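Local coordinates for protein pyruvate kinase (Toxoplasma gondii, PDB 3GG8) that catalyses the last step of glycolysis, transferring the phosphate of phosphoenolpyruvate to ADP to give pyruvate and ATP, at residues Asn192-Asn197 with Gly283-Pro288; Phe229-Asp234 with Ile256-Gly261; Ile275-Gly280 with Lys307-Ala312. All coordinates share one frame; numbering follows the deposited sequence.

Contact 1 (Asn192-Asn197 with Gly283-Pro288); sequences NMNLPN and GMEIPP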
loop_
_atom_site.group_PDB
_atom_site.type_symbol
_atom_site.label_atom_id
_atom_site.label_comp_id
_atom_site.label_asym_id
_atom_site.label_seq_id
_atom_site.Cartn_x
_atom_site.Cartn_y
_atom_site.Cartn_z
ATOM N N ASN C 192 -3.223 -45.896 -26.148
ATOM C CA ASN C 192 -2.224 -45.180 -25.367
ATOM C C ASN C 192 -2.210 -45.582 -23.886
ATOM O O ASN C 192 -3.217 -46.024 -23.322
ATOM C CB ASN C 192 -2.372 -43.661 -25.531
ATOM C CG ASN C 192 -3.699 -43.123 -24.988
ATOM O OD1 ASN C 192 -4.286 -43.665 -24.035
ATOM N ND2 ASN C 192 -4.173 -42.026 -25.599
ATOM N N MET C 193 -1.042 -45.423 -23.278
ATOM C CA MET C 193 -0.838 -45.727 -21.871
ATOM C C MET C 193 -0.171 -44.550 -21.167
ATOM O O MET C 193 0.649 -43.824 -21.746
ATOM C CB MET C 193 -0.003 -47.008 -21.712
ATOM C CG MET C 193 -0.702 -48.252 -22.266
ATOM S SD MET C 193 0.274 -49.770 -22.195
ATOM C CE MET C 193 0.522 -49.970 -20.425
ATOM N N ASN C 194 -0.555 -44.359 -19.910
ATOM C CA ASN C 194 0.058 -43.355 -19.072
ATOM C C ASN C 194 0.612 -43.972 -17.807
ATOM O O ASN C 194 0.048 -44.937 -17.262
ATOM C CB ASN C 194 -0.946 -42.245 -18.753
ATOM C CG ASN C 194 -1.355 -41.469 -19.999
ATOM O OD1 ASN C 194 -2.182 -41.930 -20.776
ATOM N ND2 ASN C 194 -0.757 -40.301 -20.197
ATOM N N LEU C 195 1.719 -43.398 -17.343
ATOM C CA LEU C 195 2.413 -43.873 -16.147
ATOM C C LEU C 195 2.500 -42.783 -15.072
ATOM O O LEU C 195 3.572 -42.224 -14.864
ATOM C CB LEU C 195 3.813 -44.328 -16.549
ATOM C CG LEU C 195 4.140 -45.784 -16.873
ATOM C CD1 LEU C 195 2.997 -46.608 -17.479
ATOM C CD2 LEU C 195 5.431 -45.861 -17.711
ATOM N N PRO C 196 1.370 -42.469 -14.398
ATOM C CA PRO C 196 1.321 -41.413 -13.375
ATOM C C PRO C 196 2.472 -41.489 -12.355
ATOM O O PRO C 196 2.717 -42.560 -11.800
ATOM C CB PRO C 196 -0.018 -41.679 -12.671
ATOM C CG PRO C 196 -0.865 -42.317 -13.709
ATOM C CD PRO C 196 0.056 -43.112 -14.591
ATOM N N ASN C 197 3.185 -40.377 -12.143
ATOM C CA ASN C 197 4.261 -40.304 -11.140
ATOM C C ASN C 197 5.495 -41.174 -11.489
ATOM O O ASN C 197 6.306 -41.493 -10.610
ATOM C CB ASN C 197 3.709 -40.683 -9.751
ATOM C CG ASN C 197 4.305 -39.857 -8.618
ATOM O OD1 ASN C 197 4.908 -38.796 -8.824
ATOM N ND2 ASN C 197 4.113 -40.340 -7.395
ATOM N N GLY C 283 -3.936 -34.549 -16.800
ATOM C CA GLY C 283 -5.032 -35.235 -16.119
ATOM C C GLY C 283 -4.963 -36.748 -16.211
ATOM O O GLY C 283 -5.727 -37.445 -15.525
ATOM N N MET C 284 -4.053 -37.256 -17.053
ATOM C CA MET C 284 -3.744 -38.699 -17.134
ATOM C C MET C 284 -2.588 -39.089 -16.218
ATOM O O MET C 284 -2.241 -40.273 -16.127
ATOM C CB MET C 284 -3.352 -39.124 -18.559
ATOM C CG MET C 284 -4.405 -38.964 -19.642
ATOM S SD MET C 284 -5.971 -39.696 -19.194
ATOM C CE MET C 284 -6.973 -39.015 -20.521
ATOM N N GLU C 285 -1.978 -38.102 -15.561
ATOM C CA GLU C 285 -0.703 -38.308 -14.861
ATOM C C GLU C 285 -0.750 -37.875 -13.399
ATOM O O GLU C 285 0.122 -38.256 -12.613
ATOM C CB GLU C 285 0.449 -37.570 -15.572
ATOM C CG GLU C 285 0.633 -37.878 -17.069
ATOM C CD GLU C 285 1.505 -39.089 -17.324
ATOM O OE1 GLU C 285 2.201 -39.558 -16.388
ATOM O OE2 GLU C 285 1.486 -39.570 -18.472
ATOM N N ILE C 286 -1.734 -37.036 -13.053
ATOM C CA ILE C 286 -1.943 -36.587 -11.682
ATOM C C ILE C 286 -3.443 -36.624 -11.350
ATOM O O ILE C 286 -4.272 -36.657 -12.256
ATOM C CB ILE C 286 -1.327 -35.153 -11.393
ATOM C CG1 ILE C 286 -2.109 -34.035 -12.096
ATOM C CG2 ILE C 286 0.178 -35.075 -11.736
ATOM C CD1 ILE C 286 -1.697 -32.632 -11.661
ATOM N N PRO C 287 -3.809 -36.669 -10.054
ATOM C CA PRO C 287 -5.243 -36.481 -9.762
ATOM C C PRO C 287 -5.856 -35.280 -10.528
ATOM O O PRO C 287 -5.253 -34.209 -10.585
ATOM C CB PRO C 287 -5.257 -36.255 -8.255
ATOM C CG PRO C 287 -4.104 -37.091 -7.768
ATOM C CD PRO C 287 -3.033 -36.962 -8.834
ATOM N N PRO C 288 -7.032 -35.470 -11.145
ATOM C CA PRO C 288 -7.693 -34.415 -11.938
ATOM C C PRO C 288 -7.898 -33.122 -11.158
ATOM O O PRO C 288 -7.812 -32.041 -11.742
ATOM C CB PRO C 288 -9.066 -35.025 -12.272
ATOM C CG PRO C 288 -9.227 -36.153 -11.315
ATOM C CD PRO C 288 -7.837 -36.698 -11.120
HETATM O O HOH W 1 3.196 -41.514 -18.962
HETATM O O HOH W 2 3.332 -38.442 -14.317
#
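Pro-196 and Glu-285 bring the two backbones together, their CA atoms 4.0 Å apart, whereas Asn-194 and Met-284, where the short strand 193-194 ends, are separated by 6.3 Å between CA atoms. The one direct hydrogen bond runs from Asn-194 ND2 to Glu-285 OE2 at 2.9 Å, with an angle of 167° at the hydrogen. It is straight and lies near the plane of the asparagine amide, but it reaches the carboxylate from above its plane, the two flat groups being turned 66° against each other. Glu-285 arrives there because its chain folds at chi2 (-87°), which carries the carboxylate back to the 192-197 backbone. Two waters complete the grip. One accepts from Leu-195 N and donates to OE2, and the other, 2.6 Å from Glu-285 OE1, donates to that oxygen and accepts from Asn-197 N. Glutamate suits the place because its two oxygens can serve both waters and the amide, so that a negative charge on this buried carboxylate would probably be balanced by three donors. The approach of OE1 to Leu-195 O brings two acceptors together and is no bond.

Beside the bond, CB of Met-284 lies against the same Asn-194 amide, 3.3 Å from its ND2. The rigid ring of Pro-196 rests on the backbone of Met-284 and Glu-285, with CG near Met-284 O and CB 3.4 Å from Glu-285 O, and as a residue without an N-H it offers those carbonyls only carbon. Asn-194 and Met-284 touch Leu-159 of strand 157-160. Strand 193-194, at the edge of a mixed sheet, is tied to the loop between helices 279-282 and 288-305 of the barrel; the sheet is probably the B domain, which in other pyruvate kinases closes over the active site.

Contact 2 (Phe229-Asp234 with Ile256-Gly261); sequences FVQSAD and IENVEG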
loop_
_atom_site.group_PDB
_atom_site.type_symbol
_atom_site.label_atom_id
_atom_site.label_comp_id
_atom_site.label_asym_id
_atom_site.label_seq_id
_atom_site.Cartn_x
_atom_site.Cartn_y
_atom_site.Cartn_z
ATOM N N PHE C 229 5.801 -33.714 -24.423
ATOM C CA PHE C 229 6.277 -34.536 -23.306
ATOM C C PHE C 229 7.680 -34.175 -22.796
ATOM O O PHE C 229 8.534 -35.056 -22.634
ATOM C CB PHE C 229 6.228 -36.027 -23.705
ATOM C CG PHE C 229 5.900 -36.956 -22.566
ATOM C CD1 PHE C 229 4.590 -37.115 -22.134
ATOM C CD2 PHE C 229 6.896 -37.691 -21.942
ATOM C CE1 PHE C 229 4.280 -37.987 -21.081
ATOM C CE2 PHE C 229 6.588 -38.560 -20.890
ATOM C CZ PHE C 229 5.285 -38.704 -20.466
ATOM N N VAL C 230 7.938 -32.895 -22.532
ATOM C CA VAL C 230 9.258 -32.516 -22.024
ATOM C C VAL C 230 9.370 -32.877 -20.544
ATOM O O VAL C 230 8.516 -32.494 -19.734
ATOM C CB VAL C 230 9.592 -31.028 -22.263
ATOM C CG1 VAL C 230 10.803 -30.611 -21.435
ATOM C CG2 VAL C 230 9.847 -30.775 -23.745
ATOM N N GLN C 231 10.416 -33.627 -20.203
ATOM C CA GLN C 231 10.563 -34.159 -18.858
ATOM C C GLN C 231 11.670 -33.493 -18.036
ATOM O O GLN C 231 11.683 -33.620 -16.806
ATOM C CB GLN C 231 10.760 -35.672 -18.904
ATOM C CG GLN C 231 9.518 -36.428 -19.307
ATOM C CD GLN C 231 9.651 -37.918 -19.073
ATOM O OE1 GLN C 231 8.899 -38.500 -18.282
ATOM N NE2 GLN C 231 10.608 -38.549 -19.760
ATOM N N SER C 232 12.590 -32.796 -18.710
ATOM C CA SER C 232 13.706 -32.107 -18.042
ATOM C C SER C 232 14.291 -30.998 -18.920
ATOM O O SER C 232 14.122 -31.007 -20.139
ATOM C CB SER C 232 14.813 -33.101 -17.704
ATOM O OG SER C 232 15.646 -33.323 -18.825
ATOM N N ALA C 233 15.010 -30.057 -18.311
ATOM C CA ALA C 233 15.585 -28.948 -19.072
ATOM C C ALA C 233 16.697 -29.377 -20.046
ATOM O O ALA C 233 16.981 -28.662 -20.997
ATOM C CB ALA C 233 16.066 -27.850 -18.136
ATOM N N ASP C 234 17.316 -30.536 -19.811
ATOM C CA ASP C 234 18.233 -31.133 -20.798
ATOM C C ASP C 234 17.548 -31.419 -22.135
ATOM O O ASP C 234 18.207 -31.450 -23.182
ATOM C CB ASP C 234 18.832 -32.439 -20.287
ATOM C CG ASP C 234 19.866 -32.224 -19.214
ATOM O OD1 ASP C 234 19.898 -33.052 -18.284
ATOM O OD2 ASP C 234 20.637 -31.234 -19.290
ATOM N N ILE C 256 4.228 -29.394 -21.233
ATOM C CA ILE C 256 4.283 -30.004 -19.911
ATOM C C ILE C 256 3.099 -30.940 -19.855
ATOM O O ILE C 256 1.951 -30.484 -19.943
ATOM C CB ILE C 256 4.232 -28.968 -18.747
ATOM C CG1 ILE C 256 5.297 -27.866 -18.913
ATOM C CG2 ILE C 256 4.336 -29.667 -17.347
ATOM C CD1 ILE C 256 6.776 -28.325 -18.917
ATOM N N GLU C 257 3.396 -32.239 -19.736
ATOM C CA GLU C 257 2.400 -33.309 -19.855
ATOM C C GLU C 257 2.427 -34.362 -18.743
ATOM O O GLU C 257 1.489 -35.160 -18.643
ATOM C CB GLU C 257 2.532 -34.035 -21.191
ATOM C CG GLU C 257 2.778 -33.143 -22.401
ATOM C CD GLU C 257 2.492 -33.849 -23.698
ATOM O OE1 GLU C 257 3.231 -33.650 -24.670
ATOM O OE2 GLU C 257 1.514 -34.610 -23.754
ATOM N N ASN C 258 3.485 -34.396 -17.927
ATOM C CA ASN C 258 3.515 -35.327 -16.791
ATOM C C ASN C 258 4.172 -34.740 -15.529
ATOM O O ASN C 258 4.456 -33.533 -15.465
ATOM C CB ASN C 258 4.090 -36.711 -17.194
ATOM C CG ASN C 258 5.601 -36.705 -17.421
ATOM O OD1 ASN C 258 6.219 -35.656 -17.630
ATOM N ND2 ASN C 258 6.202 -37.900 -17.386
ATOM N N VAL C 259 4.367 -35.597 -14.525
ATOM C CA VAL C 259 4.977 -35.223 -13.251
ATOM C C VAL C 259 6.433 -34.728 -13.385
ATOM O O VAL C 259 6.813 -33.779 -12.704
ATOM C CB VAL C 259 4.820 -36.368 -12.190
ATOM C CG1 VAL C 259 5.682 -36.126 -10.923
ATOM C CG2 VAL C 259 3.349 -36.529 -11.813
ATOM N N GLU C 260 7.234 -35.359 -14.250
ATOM C CA GLU C 260 8.627 -34.931 -14.465
ATOM C C GLU C 260 8.706 -33.505 -14.988
ATOM O O GLU C 260 9.576 -32.733 -14.566
ATOM C CB GLU C 260 9.378 -35.851 -15.433
ATOM C CG GLU C 260 9.737 -37.213 -14.886
ATOM C CD GLU C 260 10.623 -37.159 -13.645
ATOM O OE1 GLU C 260 11.736 -36.578 -13.700
ATOM O OE2 GLU C 260 10.195 -37.720 -12.618
ATOM N N GLY C 261 7.816 -33.182 -15.925
ATOM C CA GLY C 261 7.689 -31.830 -16.461
ATOM C C GLY C 261 7.349 -30.862 -15.348
ATOM O O GLY C 261 7.999 -29.838 -15.200
HETATM O O HOH W 3 5.852 -33.530 -19.319
#
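Asn-258 meets both Phe-229 and Gln-231, and its side chain can be followed outward from the backbone. CB lies 4.0 Å from Phe-229 CZ, and CG comes closer to the same ring carbon. With chi1 at 73°, CG sits between the backbone N and the carbonyl carbon, which turns OD1 back to the start of helix 259-263. There OD1 caps the helix by accepting a weak bond from Gly-261 N, and it also takes a hydrogen from a water 2.7 Å from Asn-258 OD1. The same oxygen stands over one face of the Phe-229 ring, displaced toward its rim. ND2 points the other way, 3.3 Å from Phe-229 CZ, and donates to Gln-231 OE1 at 2.9 Å, near its own amide plane.

Gln-231 is extended beyond CG and so reaches ND2 with OE1, while its NE2 donates to Val-200 O. On the strand side of the contact, Phe-229 N gives a short, bent hydrogen bond to Glu-257 OE1, 2.6 Å long with an angle of 132°, and the CB of Glu-257 packs obliquely against the ring. Gly-261, lacking a side chain, lets its CA approach Val-230 O to 3.4 Å.

The water held by Asn-258 OD1 also accepts from Glu-257 N and donates to Val-230 O, joining the two segments a third time. Asparagine fits because one small amide both caps a helix and donates across the contact. The chemistry implies a buried polar network in which carbonyl, amide and water satisfy one another beside an aromatic ring, fixing the rotation of the amide.

Contact 3 (Ile275-Gly280 with Lys307-Ala312); sequences IMIARG and KPVITA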
loop_
_atom_site.group_PDB
_atom_site.type_symbol
_atom_site.label_atom_id
_atom_site.label_comp_id
_atom_site.label_asym_id
_atom_site.label_seq_id
_atom_site.Cartn_x
_atom_site.Cartn_y
_atom_site.Cartn_z
ATOM N N ILE C 275 5.926 -21.733 -22.761
ATOM C CA ILE C 275 5.394 -23.011 -22.282
ATOM C C ILE C 275 4.040 -23.321 -22.932
ATOM O O ILE C 275 3.242 -22.409 -23.192
ATOM C CB ILE C 275 5.264 -23.018 -20.700
ATOM C CG1 ILE C 275 6.644 -23.008 -20.006
ATOM C CG2 ILE C 275 4.349 -24.167 -20.175
ATOM C CD1 ILE C 275 7.609 -24.152 -20.415
ATOM N N MET C 276 3.796 -24.603 -23.203
ATOM C CA MET C 276 2.460 -25.066 -23.550
ATOM C C MET C 276 1.973 -26.022 -22.452
ATOM O O MET C 276 2.643 -27.011 -22.131
ATOM C CB MET C 276 2.434 -25.707 -24.944
ATOM C CG MET C 276 1.054 -26.208 -25.361
ATOM S SD MET C 276 0.958 -27.027 -26.951
ATOM C CE MET C 276 1.677 -25.804 -28.071
ATOM N N ILE C 277 0.843 -25.682 -21.834
ATOM C CA ILE C 277 0.236 -26.492 -20.790
ATOM C C ILE C 277 -0.784 -27.454 -21.427
ATOM O O ILE C 277 -1.811 -27.019 -21.953
ATOM C CB ILE C 277 -0.471 -25.592 -19.738
ATOM C CG1 ILE C 277 0.488 -24.542 -19.168
ATOM C CG2 ILE C 277 -1.148 -26.441 -18.619
ATOM C CD1 ILE C 277 -0.197 -23.495 -18.318
ATOM N N ALA C 278 -0.483 -28.753 -21.403
ATOM C CA ALA C 278 -1.372 -29.776 -21.949
ATOM C C ALA C 278 -2.193 -30.375 -20.817
ATOM O O ALA C 278 -1.807 -31.406 -20.241
ATOM C CB ALA C 278 -0.570 -30.864 -22.663
ATOM N N ARG C 279 -3.327 -29.732 -20.516
ATOM C CA ARG C 279 -4.196 -30.133 -19.402
ATOM C C ARG C 279 -4.687 -31.564 -19.481
ATOM O O ARG C 279 -4.638 -32.266 -18.491
ATOM C CB ARG C 279 -5.422 -29.213 -19.271
ATOM C CG ARG C 279 -5.129 -27.793 -18.824
ATOM C CD ARG C 279 -5.195 -26.842 -20.009
ATOM N NE ARG C 279 -6.459 -26.946 -20.738
ATOM C CZ ARG C 279 -7.599 -26.370 -20.364
ATOM N NH1 ARG C 279 -7.661 -25.638 -19.258
ATOM N NH2 ARG C 279 -8.689 -26.525 -21.110
ATOM N N GLY C 280 -5.180 -31.983 -20.645
ATOM C CA GLY C 280 -5.733 -33.320 -20.819
ATOM C C GLY C 280 -4.736 -34.440 -20.538
ATOM O O GLY C 280 -5.083 -35.440 -19.921
ATOM N N LYS C 307 7.416 -14.701 -20.303
ATOM C CA LYS C 307 7.504 -15.649 -21.415
ATOM C C LYS C 307 6.102 -16.174 -21.758
ATOM O O LYS C 307 5.304 -16.467 -20.840
ATOM C CB LYS C 307 8.455 -16.797 -21.049
ATOM C CG LYS C 307 9.943 -16.402 -20.984
ATOM C CD LYS C 307 10.814 -17.629 -20.725
ATOM C CE LYS C 307 12.309 -17.322 -20.822
ATOM N NZ LYS C 307 13.162 -18.433 -20.274
ATOM N N PRO C 308 5.778 -16.287 -23.062
ATOM C CA PRO C 308 4.403 -16.641 -23.436
ATOM C C PRO C 308 3.986 -18.025 -22.959
ATOM O O PRO C 308 4.776 -18.958 -23.014
ATOM C CB PRO C 308 4.441 -16.617 -24.962
ATOM C CG PRO C 308 5.889 -16.799 -25.304
ATOM C CD PRO C 308 6.636 -16.095 -24.247
ATOM N N VAL C 309 2.746 -18.150 -22.496
ATOM C CA VAL C 309 2.196 -19.449 -22.093
ATOM C C VAL C 309 0.976 -19.767 -22.966
ATOM O O VAL C 309 0.126 -18.889 -23.198
ATOM C CB VAL C 309 1.880 -19.518 -20.543
ATOM C CG1 VAL C 309 0.856 -18.487 -20.116
ATOM C CG2 VAL C 309 1.470 -20.946 -20.092
ATOM N N ILE C 310 0.927 -20.992 -23.490
ATOM C CA ILE C 310 -0.247 -21.487 -24.231
ATOM C C ILE C 310 -1.040 -22.517 -23.406
ATOM O O ILE C 310 -0.480 -23.457 -22.876
ATOM C CB ILE C 310 0.151 -22.133 -25.580
ATOM C CG1 ILE C 310 1.148 -21.237 -26.340
ATOM C CG2 ILE C 310 -1.093 -22.499 -26.436
ATOM C CD1 ILE C 310 1.854 -21.981 -27.456
ATOM N N THR C 311 -2.344 -22.306 -23.313
ATOM C CA THR C 311 -3.259 -23.248 -22.694
ATOM C C THR C 311 -3.910 -24.128 -23.778
ATOM O O THR C 311 -4.618 -23.636 -24.670
ATOM C CB THR C 311 -4.319 -22.491 -21.852
ATOM O OG1 THR C 311 -3.638 -21.652 -20.910
ATOM C CG2 THR C 311 -5.216 -23.455 -21.095
ATOM N N ALA C 312 -3.667 -25.430 -23.676
ATOM C CA ALA C 312 -4.008 -26.358 -24.731
ATOM C C ALA C 312 -4.840 -27.533 -24.219
ATOM O O ALA C 312 -4.823 -27.852 -23.021
ATOM C CB ALA C 312 -2.733 -26.852 -25.427
#
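Met-276 lays its thioether chain across the methyl of Ala-312, and the small alanine leaves room for it: CG is 3.8 Å from Ala-312 CB, with SD close by. CG stands opposite the backbone N (chi1 -180°), and a bend at chi3 then swings CE to 3.9 Å from CD1 of Ile-310. The other face of the sheet carries the beta-branched Ile-275, Ile-277, Val-309 and Thr-311. There the CD1 of Ile-277 is set against CG2 of Val-309 at 3.5 Å, and Ile-275 touches the same methyl more loosely. Beta-branched residues suit strands generally, Ile-310 on the first face included.

The strands 275-278 and 309-312 run parallel, their segment axes 4.6 Å apart and inclined by 19°. Backbone bonds tie them in regular order: Ile-275 N to Pro-308 O, Ile-310 N to Ile-275 O, Ile-277 N to Ile-310 O and Ala-312 N to Ile-277 O. Past the strand end, Arg-279 bends at chi2 and chi3 and lies across Thr-311, whose CG2 covers one face of the guanidinium and is 3.6 Å from Arg-279 CD. Its NE makes a weak bond to Ala-312 O at 3.0 Å, while NH2 forms a salt bridge with Asp-332.

These are neighbouring strands of the eight-stranded parallel TIM barrel, joined by a beta-alpha-beta crossover. Helix 288-305 covers Ile-275, Ile-277 and Thr-311, whereas Met-276, Ile-310 and Ala-312 meet Met-345 of strand 343-346, and strand 251-256 flanks 275-278 on its other edge.

In the fold
From the N terminus, the chain returns from the mixed sheet at 192-197, the opening half of contact 1, to the barrel, whose first three strands precede that sheet. Contact 2 opens at 229-234 and closes at 256-261, at the ends of strands 224-227 and 251-256, so it lies within the long loop of contact 1. Contact 3 opens at 275-280; contact 1 then closes at 283-288, and contact 3 at 307-312, so these two cross, while contacts 2 and 3 follow in series. Contacts 1 and 2 touch through Glu-285 and Asn-258, and contacts 2 and 3 through neighbouring barrel strands. Together they join the mixed sheet, probably the lid domain, to the strand-end loops and the barrel wall.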